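Local coordinates for protein prolyl oligopeptidase (Galerina marginata, PDB 5N4B) that cleaves peptides after proline and macrocyclises a 25-residue intermediate in the biosynthesis of the amanitin toxins, at residues 50-55 and 690-695; 333-338 and 354-359; 656-661 and 669-674. The protein carries 1 engineered substitution. All blocks are in the same frame, centred on the assembly; numbering follows the deposited sequence.

Contact 1 of 3, residues 50-55 and 690-695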
loop_
_atom_site.group_PDB
_atom_site.type_symbol
_atom_site.label_atom_id
_atom_site.label_comp_id
_atom_site.label_asym_id
_atom_site.label_seq_id
_atom_site.Cartn_x
_atom_site.Cartn_y
_atom_site.Cartn_z
ATOM N N LYS A 50 -3.099 25.992 17.648
ATOM C CA LYS A 50 -1.975 26.888 17.919
ATOM C C LYS A 50 -0.673 26.102 17.960
ATOM O O LYS A 50 0.359 26.549 17.443
ATOM C CB LYS A 50 -2.164 27.678 19.212
ATOM C CG LYS A 50 -3.190 28.808 19.095
ATOM C CD LYS A 50 -3.424 29.521 20.443
ATOM C CE LYS A 50 -4.592 30.516 20.349
ATOM N NZ LYS A 50 -4.871 31.196 21.658
ATOM N N TRP A 51 -0.713 24.927 18.553
ATOM C CA TRP A 51 0.479 24.099 18.663
ATOM C C TRP A 51 0.909 23.565 17.307
ATOM O O TRP A 51 2.096 23.624 16.960
ATOM C CB TRP A 51 0.242 22.969 19.646
ATOM C CG TRP A 51 1.414 22.021 19.876
ATOM C CD1 TRP A 51 2.413 22.150 20.804
ATOM C CD2 TRP A 51 1.697 20.823 19.156
ATOM N NE1 TRP A 51 3.303 21.101 20.688
ATOM C CE2 TRP A 51 2.880 20.270 19.681
ATOM C CE3 TRP A 51 1.069 20.180 18.108
ATOM C CZ2 TRP A 51 3.430 19.089 19.190
ATOM C CZ3 TRP A 51 1.625 19.017 17.616
ATOM C CH2 TRP A 51 2.788 18.483 18.168
ATOM N N THR A 52 -0.027 23.056 16.509
ATOM C CA THR A 52 0.369 22.536 15.209
ATOM C C THR A 52 0.891 23.643 14.306
ATOM O O THR A 52 1.825 23.411 13.527
ATOM C CB THR A 52 -0.769 21.776 14.509
ATOM O OG1 THR A 52 -1.898 22.635 14.323
ATOM C CG2 THR A 52 -1.202 20.570 15.305
ATOM N N THR A 53 0.266 24.828 14.375
ATOM C CA THR A 53 0.719 25.971 13.602
ATOM C C THR A 53 2.122 26.375 14.019
ATOM O O THR A 53 3.001 26.572 13.173
ATOM C CB THR A 53 -0.261 27.134 13.779
ATOM O OG1 THR A 53 -1.516 26.752 13.234
ATOM C CG2 THR A 53 0.254 28.381 13.057
ATOM N N ALA A 54 2.373 26.437 15.339
ATOM C CA ALA A 54 3.707 26.774 15.836
ATOM C C ALA A 54 4.749 25.740 15.383
ATOM O O ALA A 54 5.873 26.096 14.999
ATOM C CB ALA A 54 3.736 26.902 17.362
ATOM N N GLN A 55 4.400 24.457 15.415
ATOM C CA GLN A 55 5.367 23.448 15.002
ATOM C C GLN A 55 5.631 23.533 13.505
ATOM O O GLN A 55 6.779 23.448 13.062
ATOM C CB GLN A 55 4.829 22.057 15.314
ATOM C CG GLN A 55 4.764 21.664 16.811
ATOM C CD GLN A 55 6.114 21.420 17.460
ATOM O OE1 GLN A 55 7.150 21.342 16.801
ATOM N NE2 GLN A 55 6.099 21.341 18.742
ATOM N N ILE A 690 8.374 18.776 13.139
ATOM C CA ILE A 690 7.217 18.110 12.538
ATOM C C ILE A 690 6.545 19.037 11.540
ATOM O O ILE A 690 6.336 20.233 11.812
ATOM C CB ILE A 690 6.214 17.570 13.587
ATOM C CG1 ILE A 690 5.089 16.798 12.896
ATOM C CG2 ILE A 690 5.649 18.714 14.454
ATOM C CD1 ILE A 690 4.264 16.002 13.908
ATOM N N LYS A 691 6.214 18.468 10.372
ATOM C CA LYS A 691 5.399 19.100 9.341
ATOM C C LYS A 691 4.006 18.501 9.395
ATOM O O LYS A 691 3.851 17.287 9.551
ATOM C CB LYS A 691 5.973 18.801 7.957
ATOM C CG LYS A 691 7.105 19.631 7.577
ATOM C CD LYS A 691 7.603 19.233 6.165
ATOM C CE LYS A 691 6.562 19.435 5.082
ATOM N NZ LYS A 691 7.049 19.179 3.684
ATOM N N ILE A 692 2.989 19.340 9.210
ATOM C CA ILE A 692 1.595 18.955 9.378
ATOM C C ILE A 692 0.837 19.513 8.186
ATOM O O ILE A 692 0.563 20.723 8.131
ATOM C CB ILE A 692 0.998 19.462 10.694
ATOM C CG1 ILE A 692 1.861 18.963 11.872
ATOM C CG2 ILE A 692 -0.440 18.956 10.791
ATOM C CD1 ILE A 692 1.792 19.724 13.159
ATOM N N ASP A 693 0.474 18.658 7.246
ATOM C CA ASP A 693 -0.302 19.112 6.094
ATOM C C ASP A 693 -1.758 19.245 6.514
ATOM O O ASP A 693 -2.369 18.252 6.902
ATOM C CB ASP A 693 -0.133 18.132 4.939
ATOM C CG ASP A 693 -0.802 18.610 3.629
ATOM O OD1 ASP A 693 -1.739 19.434 3.679
ATOM O OD2 ASP A 693 -0.397 18.159 2.533
ATOM N N LYS A 694 -2.320 20.451 6.414
ATOM C CA LYS A 694 -3.665 20.717 6.945
ATOM C C LYS A 694 -4.775 20.566 5.909
ATOM O O LYS A 694 -5.934 20.803 6.238
ATOM C CB LYS A 694 -3.663 22.069 7.635
ATOM C CG LYS A 694 -2.851 21.937 8.941
ATOM C CD LYS A 694 -2.796 23.167 9.769
ATOM C CE LYS A 694 -2.235 22.822 11.135
ATOM N NZ LYS A 694 -2.072 24.064 11.895
ATOM N N SER A 695 -4.469 20.105 4.700
ATOM C CA SER A 695 -5.492 19.684 3.764
ATOM C C SER A 695 -5.998 18.331 4.214
ATOM O O SER A 695 -5.208 17.400 4.394
ATOM C CB SER A 695 -4.928 19.610 2.355
ATOM O OG SER A 695 -5.928 19.185 1.426
HETATM O O HOH W 1 8.378 21.443 14.290
#

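Contact 2 of 3, residues 333-338 and 354-359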
loop_
_atom_site.group_PDB
_atom_site.type_symbol
_atom_site.label_atom_id
_atom_site.label_comp_id
_atom_site.label_asym_id
_atom_site.label_seq_id
_atom_site.Cartn_x
_atom_site.Cartn_y
_atom_site.Cartn_z
ATOM N N ALA A 333 1.037 -24.327 4.963
ATOM C CA ALA A 333 1.915 -23.969 3.843
ATOM C C ALA A 333 2.284 -22.503 3.920
ATOM O O ALA A 333 1.743 -21.672 3.195
ATOM C CB ALA A 333 1.256 -24.300 2.510
ATOM N N PRO A 334 3.215 -22.166 4.799
ATOM C CA PRO A 334 3.528 -20.756 5.027
ATOM C C PRO A 334 4.043 -20.022 3.825
ATOM O O PRO A 334 3.934 -18.782 3.795
ATOM C CB PRO A 334 4.531 -20.791 6.172
ATOM C CG PRO A 334 5.078 -22.129 6.180
ATOM C CD PRO A 334 3.969 -23.050 5.695
ATOM N N GLN A 335 4.560 -20.699 2.789
ATOM C CA GLN A 335 4.996 -20.048 1.562
ATOM C C GLN A 335 3.922 -20.047 0.482
ATOM O O GLN A 335 4.185 -19.595 -0.647
ATOM C CB GLN A 335 6.257 -20.723 1.033
ATOM C CG GLN A 335 7.444 -20.602 1.938
ATOM C CD GLN A 335 8.216 -19.369 1.771
ATOM O OE1 GLN A 335 7.730 -18.327 1.397
ATOM N NE2 GLN A 335 9.516 -19.480 2.074
ATOM N N TYR A 336 2.716 -20.499 0.821
ATOM C CA TYR A 336 1.545 -20.565 -0.045
ATOM C C TYR A 336 1.640 -21.681 -1.084
ATOM O O TYR A 336 2.718 -22.187 -1.403
ATOM C CB TYR A 336 1.212 -19.200 -0.655
ATOM C CG TYR A 336 0.670 -18.161 0.285
ATOM C CD1 TYR A 336 1.498 -17.465 1.156
ATOM C CD2 TYR A 336 -0.688 -17.872 0.313
ATOM C CE1 TYR A 336 0.988 -16.476 2.008
ATOM C CE2 TYR A 336 -1.186 -16.898 1.173
ATOM C CZ TYR A 336 -0.334 -16.220 2.003
ATOM O OH TYR A 336 -0.779 -15.225 2.891
ATOM N N LYS A 337 0.482 -22.022 -1.638
ATOM C CA LYS A 337 0.313 -23.126 -2.589
ATOM C C LYS A 337 -1.059 -22.985 -3.228
ATOM O O LYS A 337 -1.843 -22.131 -2.837
ATOM C CB LYS A 337 0.452 -24.496 -1.917
ATOM C CG LYS A 337 -0.613 -24.794 -0.889
ATOM C CD LYS A 337 -0.485 -26.167 -0.301
ATOM C CE LYS A 337 -1.477 -26.411 0.812
ATOM N NZ LYS A 337 -1.349 -27.849 1.283
ATOM N N VAL A 338 -1.341 -23.800 -4.226
ATOM C CA VAL A 338 -2.674 -23.866 -4.824
ATOM C C VAL A 338 -3.284 -25.197 -4.463
ATOM O O VAL A 338 -2.675 -26.251 -4.739
ATOM C CB VAL A 338 -2.671 -23.703 -6.353
ATOM C CG1 VAL A 338 -4.094 -23.791 -6.899
ATOM C CG2 VAL A 338 -2.007 -22.413 -6.785
ATOM N N ILE A 354 -0.777 -27.159 -7.105
ATOM C CA ILE A 354 0.607 -26.698 -7.247
ATOM C C ILE A 354 1.150 -26.739 -5.830
ATOM O O ILE A 354 0.690 -25.953 -4.999
ATOM C CB ILE A 354 0.717 -25.314 -7.895
ATOM C CG1 ILE A 354 0.247 -25.391 -9.331
ATOM C CG2 ILE A 354 2.187 -24.837 -7.800
ATOM C CD1 ILE A 354 0.088 -24.018 -9.969
ATOM N N PRO A 355 2.084 -27.612 -5.502
ATOM C CA PRO A 355 2.530 -27.754 -4.112
ATOM C C PRO A 355 3.300 -26.539 -3.644
ATOM O O PRO A 355 3.865 -25.796 -4.432
ATOM C CB PRO A 355 3.432 -29.003 -4.156
ATOM C CG PRO A 355 3.817 -29.165 -5.555
ATOM C CD PRO A 355 2.690 -28.608 -6.400
ATOM N N GLU A 356 3.351 -26.381 -2.332
ATOM C CA GLU A 356 4.182 -25.357 -1.698
ATOM C C GLU A 356 5.638 -25.536 -2.069
ATOM O O GLU A 356 6.158 -26.668 -2.054
ATOM C CB GLU A 356 4.032 -25.454 -0.183
ATOM C CG GLU A 356 4.700 -24.327 0.555
ATOM C CD GLU A 356 4.860 -24.563 2.047
ATOM O OE1 GLU A 356 4.797 -25.738 2.469
ATOM O OE2 GLU A 356 5.095 -23.588 2.776
ATOM N N GLU A 357 6.312 -24.424 -2.312
ATOM C CA GLU A 357 7.769 -24.405 -2.459
ATOM C C GLU A 357 8.332 -23.973 -1.118
ATOM O O GLU A 357 7.937 -22.921 -0.602
ATOM C CB GLU A 357 8.153 -23.415 -3.539
ATOM C CG GLU A 357 7.823 -23.880 -4.902
ATOM C CD GLU A 357 8.640 -25.091 -5.342
ATOM O OE1 GLU A 357 9.829 -25.164 -4.982
ATOM O OE2 GLU A 357 8.085 -25.974 -6.023
ATOM N N LYS A 358 9.216 -24.777 -0.546
ATOM C CA LYS A 358 9.765 -24.503 0.771
ATOM C C LYS A 358 10.371 -23.117 0.832
ATOM O O LYS A 358 10.301 -22.468 1.878
ATOM C CB LYS A 358 10.800 -25.574 1.121
ATOM C CG LYS A 358 11.426 -25.494 2.509
ATOM C CD LYS A 358 12.526 -26.560 2.662
ATOM C CE LYS A 358 13.281 -26.488 3.979
ATOM N NZ LYS A 358 12.374 -26.664 5.124
ATOM N N ASP A 359 10.999 -22.686 -0.239
ATOM C CA ASP A 359 11.835 -21.483 -0.195
ATOM C C ASP A 359 11.467 -20.461 -1.280
ATOM O O ASP A 359 12.335 -19.731 -1.800
ATOM C CB ASP A 359 13.308 -21.867 -0.295
ATOM C CG ASP A 359 13.797 -22.647 0.924
ATOM O OD1 ASP A 359 13.727 -22.149 2.088
ATOM O OD2 ASP A 359 14.221 -23.785 0.694
HETATM O O HOH W 2 5.182 -21.786 -2.537
#

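Contact 3 of 3, residues 656-661 and 669-674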
loop_
_atom_site.group_PDB
_atom_site.type_symbol
_atom_site.label_atom_id
_atom_site.label_comp_id
_atom_site.label_asym_id
_atom_site.label_seq_id
_atom_site.Cartn_x
_atom_site.Cartn_y
_atom_site.Cartn_z
ATOM N N ILE A 656 9.475 14.763 11.245
ATOM C CA ILE A 656 8.267 13.929 11.243
ATOM C C ILE A 656 7.268 14.581 10.305
ATOM O O ILE A 656 7.185 15.817 10.253
ATOM C CB ILE A 656 7.715 13.825 12.681
ATOM C CG1 ILE A 656 8.809 13.331 13.641
ATOM C CG2 ILE A 656 6.483 12.968 12.716
ATOM C CD1 ILE A 656 8.345 12.892 14.987
ATOM N N THR A 657 6.542 13.806 9.556
ATOM C CA THR A 657 5.539 14.373 8.648
ATOM C C THR A 657 4.221 13.646 8.848
ATOM O O THR A 657 4.194 12.420 8.974
ATOM C CB THR A 657 5.980 14.401 7.158
ATOM O OG1 THR A 657 6.003 13.079 6.635
ATOM C CG2 THR A 657 7.406 14.975 7.018
ATOM N N VAL A 658 3.130 14.411 8.896
ATOM C CA VAL A 658 1.797 13.855 8.988
ATOM C C VAL A 658 0.834 14.653 8.132
ATOM O O VAL A 658 1.074 15.807 7.795
ATOM C CB VAL A 658 1.242 13.743 10.434
ATOM C CG1 VAL A 658 2.128 12.859 11.313
ATOM C CG2 VAL A 658 1.034 15.133 11.023
ATOM N N ASN A 659 -0.314 14.023 7.844
ATOM C CA ASN A 659 -1.465 14.640 7.186
ATOM C C ASN A 659 -2.586 14.719 8.203
ATOM O O ASN A 659 -2.918 13.723 8.839
ATOM C CB ASN A 659 -1.851 13.781 5.966
ATOM C CG ASN A 659 -0.735 13.748 4.888
ATOM O OD1 ASN A 659 -0.146 14.792 4.574
ATOM N ND2 ASN A 659 -0.437 12.567 4.331
ATOM N N ILE A 660 -3.140 15.918 8.396
ATOM C CA ILE A 660 -4.070 16.153 9.506
ATOM C C ILE A 660 -5.281 15.240 9.459
ATOM O O ILE A 660 -5.781 14.837 10.509
ATOM C CB ILE A 660 -4.455 17.638 9.565
ATOM C CG1 ILE A 660 -5.050 18.012 10.918
ATOM C CG2 ILE A 660 -5.453 17.966 8.491
ATOM C CD1 ILE A 660 -4.100 17.908 12.075
ATOM N N GLY A 661 -5.734 14.877 8.275
ATOM C CA GLY A 661 -6.938 14.090 8.107
ATOM C C GLY A 661 -6.756 12.605 8.152
ATOM O O GLY A 661 -7.709 11.854 7.904
ATOM N N HIS A 669 -0.445 10.220 17.210
ATOM C CA HIS A 669 0.711 9.378 17.457
ATOM C C HIS A 669 1.991 10.204 17.320
ATOM O O HIS A 669 2.828 10.262 18.226
ATOM C CB HIS A 669 0.711 8.244 16.435
ATOM C CG HIS A 669 -0.224 7.141 16.750
ATOM N ND1 HIS A 669 0.021 6.203 17.739
ATOM C CD2 HIS A 669 -1.417 6.815 16.200
ATOM C CE1 HIS A 669 -0.981 5.351 17.778
ATOM N NE2 HIS A 669 -1.871 5.698 16.857
ATOM N N SER A 670 2.183 10.793 16.142
ATOM C CA SER A 670 3.320 11.650 15.894
ATOM C C SER A 670 3.333 12.883 16.796
ATOM O O SER A 670 4.402 13.340 17.212
ATOM C CB SER A 670 3.296 12.145 14.464
ATOM O OG SER A 670 3.641 11.107 13.576
ATOM N N PHE A 671 2.166 13.479 17.064
ATOM C CA PHE A 671 2.132 14.663 17.938
ATOM C C PHE A 671 2.668 14.334 19.340
ATOM O O PHE A 671 3.485 15.087 19.902
ATOM C CB PHE A 671 0.717 15.228 18.061
ATOM C CG PHE A 671 0.122 15.767 16.823
ATOM C CD1 PHE A 671 0.864 15.973 15.663
ATOM C CD2 PHE A 671 -1.248 16.078 16.807
ATOM C CE1 PHE A 671 0.233 16.490 14.517
ATOM C CE2 PHE A 671 -1.847 16.581 15.684
ATOM C CZ PHE A 671 -1.103 16.779 14.537
ATOM N N LYS A 672 2.218 13.226 19.916
ATOM C CA LYS A 672 2.722 12.855 21.225
ATOM C C LYS A 672 4.208 12.562 21.162
ATOM O O LYS A 672 4.962 12.924 22.066
ATOM C CB LYS A 672 1.978 11.654 21.779
ATOM C CG LYS A 672 0.550 11.924 22.198
ATOM C CD LYS A 672 0.002 10.692 22.932
ATOM C CE LYS A 672 -1.428 10.868 23.205
ATOM N NZ LYS A 672 -1.915 9.652 23.847
ATOM N N PHE A 673 4.649 11.873 20.115
ATOM C CA PHE A 673 6.058 11.520 20.037
ATOM C C PHE A 673 6.931 12.767 19.972
ATOM O O PHE A 673 7.912 12.881 20.717
ATOM C CB PHE A 673 6.333 10.535 18.902
ATOM C CG PHE A 673 7.735 10.021 18.883
ATOM C CD1 PHE A 673 8.157 9.166 19.888
ATOM C CD2 PHE A 673 8.617 10.424 17.919
ATOM C CE1 PHE A 673 9.441 8.659 19.892
ATOM C CE2 PHE A 673 9.923 9.921 17.912
ATOM C CZ PHE A 673 10.322 9.054 18.926
ATOM N N ILE A 674 6.599 13.721 19.099
ATOM C CA ILE A 674 7.439 14.912 18.946
ATOM C C ILE A 674 7.381 15.772 20.212
ATOM O O ILE A 674 8.393 16.336 20.648
ATOM C CB ILE A 674 7.136 15.702 17.665
ATOM C CG1 ILE A 674 8.251 16.709 17.317
ATOM C CG2 ILE A 674 5.824 16.418 17.798
ATOM C CD1 ILE A 674 9.579 16.074 17.008
#

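Contact 1 of 3, residues 50-55 and 690-695
Thr52 turns OG1 into the crowded position between its backbone N and carbonyl carbon (chi1 59°), while Lys694 stays extended beyond CG (chi2 -178°); together these torsions bring the ammonium tip up to the hydroxyl. The contact packs a helix from near the N-terminus, 46-64, against strand 688-693, an outermost strand of the eight-stranded sheet in the alpha/beta-hydrolase domain. The axes of the two short segments approach to 8.1 Å at an angle of 118°, so the helix runs obliquely across the strand. Lys694 NZ donates to Thr52 OG1 at 2.8 Å. That hydroxyl also hydrogen-bonds to Asp49 O one turn earlier, as does Thr53 OG1.

Next to this polar pair, Thr52, Gln55 and the two isoleucines meet through carbon atoms. Ile692 holds CG1 anti to its carbonyl carbon and sends CD1 at about a right angle against Thr52, with CD1 3.5 Å from Thr52 CB. Ile690 has CG2 in its own crowded position, which sets that methyl 3.5 Å from CB of Gln55. Phe671 touches Thr52, Ile690 and Ile692, so that helix 668-680 packs on both elements.

Gln55 is bent at chi2, and its CG lies over the centre of the Trp51 ring, 3.6 Å above the plane. Its amide NE2 is bonded to Gln678 OE1. A water lies 2.8 Å from both Gln55 O and Gln55 OE1, within bonding reach of each, and accepts from Ile690 N at 2.9 Å, satisfying a strand N-H that has no partner strand on that side. Past the strand end the chain makes an Asx turn around Lys694: Asp693 OD1 accepts from Ser695 N at 3.0 Å, the N-H arriving from above the carboxylate plane.

Contact 2 of 3, residues 333-338 and 354-359
Glu356 reaches back from the loop between two blades of the seven-bladed beta-propeller and grips a beta turn at the start of strand 337-342. Its chain is extended, with CG anti to the backbone N (chi1 -172°), so the carboxylate is laid against Ala333, whose CB is 3.6 Å from Glu356 CD. From there OE2 accepts from Gln335 N at 2.9 Å. The bond is nearly straight, 169° at the hydrogen, and uses the anti lone pair of the carboxylate. The turn is type I and closes on itself through Tyr336 N, which donates to Ala333 O.

Gln335 makes a second, less regular link. Its side chain bends at chi2 and runs along the loop, and NE2 donates to Lys358 O at 3.1 Å from 35° out of the carbonyl plane. Tyr336 O is met by a water at 2.7 Å, and the same water accepts from Glu357 N at 2.9 Å; a CA-H...O contact from Glu356 CA reaches Tyr336 O as well. The phenol of Tyr336 leads elsewhere, to Asp314.

At Val338 and Ile354, the end of one segment and the start of the other, the two join as an antiparallel hydrogen-bonded pair. Val338 N donates to Ile354 O at 3.1 Å and Ile354 N returns the bond to Val338 O at 3.2 Å, both donors lying in the carbonyl planes. The two side chains lie side by side on one face of the sheet. Lys337 extends away to a salt bridge with Asp352.

Regular sheet bonding thus gives way, within a few residues, to bonds from side chains and water that take over backbone groups of the turn and the loop. The anionic carboxylate would be expected to strengthen the bond it accepts from Gln335 N.

Contact 3 of 3, residues 656-661 and 669-674
Strand 653-659 and helix 668-680 are the first two elements of a beta-alpha-beta unit of the alpha/beta-hydrolase fold, completed by strand 688-693, and the loop between them carries Asp662 of the charge relay system. The helix lies over the sheet, its segment axis 9.3 Å from that of the strand and running back against it at 150°. Alternate strand residues, Ile656 and Val658, face it.

Ser670 is the point of closest approach. It sits between the two strand side chains, with OG 3.2 Å from Val658 CG1 and 3.5 Å from Ile656 CG2. Val658 CG1, anti to its carbonyl carbon, presses on the serine so closely that it stands 3.4 Å from Ser670 CB, a short carbon-carbon approach.

Larger groups fill in at both ends. Ile656 sends CD1 forward to a pair of helix residues: it meets the edge of the Phe673 ring in the ring plane, 3.8 Å from CD2, and slides past Ile674 in the opposite direction. Phe673 also packs on Met585 and Val589 of helix 579-590, the helix that follows the nucleophile position, here the engineered Ala578.

Phe671 leaves the helix pointing away from the strand, yet its CG is anti to the carbonyl carbon (chi1 -65°), which leads the ring back to the strand end. The ring also makes a T-shaped (edge-to-face) stack with Trp51. Val658 CG2 approaches the ring obliquely, 3.8 Å from CE1, and just past the strand end Ile660 crosses at about a right angle, its CD1 touching the ring edge 4.0 Å from Phe671 CZ.

Contacts 1 and 3 are neighbours in one core, their centres about 9 Å apart, and they share the pairing of strands 653-659 and 688-693: Lys691 N lies 2.8 Å from Ile656 O, a probable hydrogen bond. Contact 3 is almost entirely buried and mainly apolar, without hydrogen bonds between its segments, whereas contact 1, also largely buried, adds a lysine bond and a water where the outermost strand meets a helix from the other end of the chain. Contact 2 lies on the opposite side of the chain's centre, about 40 Å or more from both between centres. Partly buried in the propeller, it relies on backbone, carboxylate and amide bonds, with few apolar side chains.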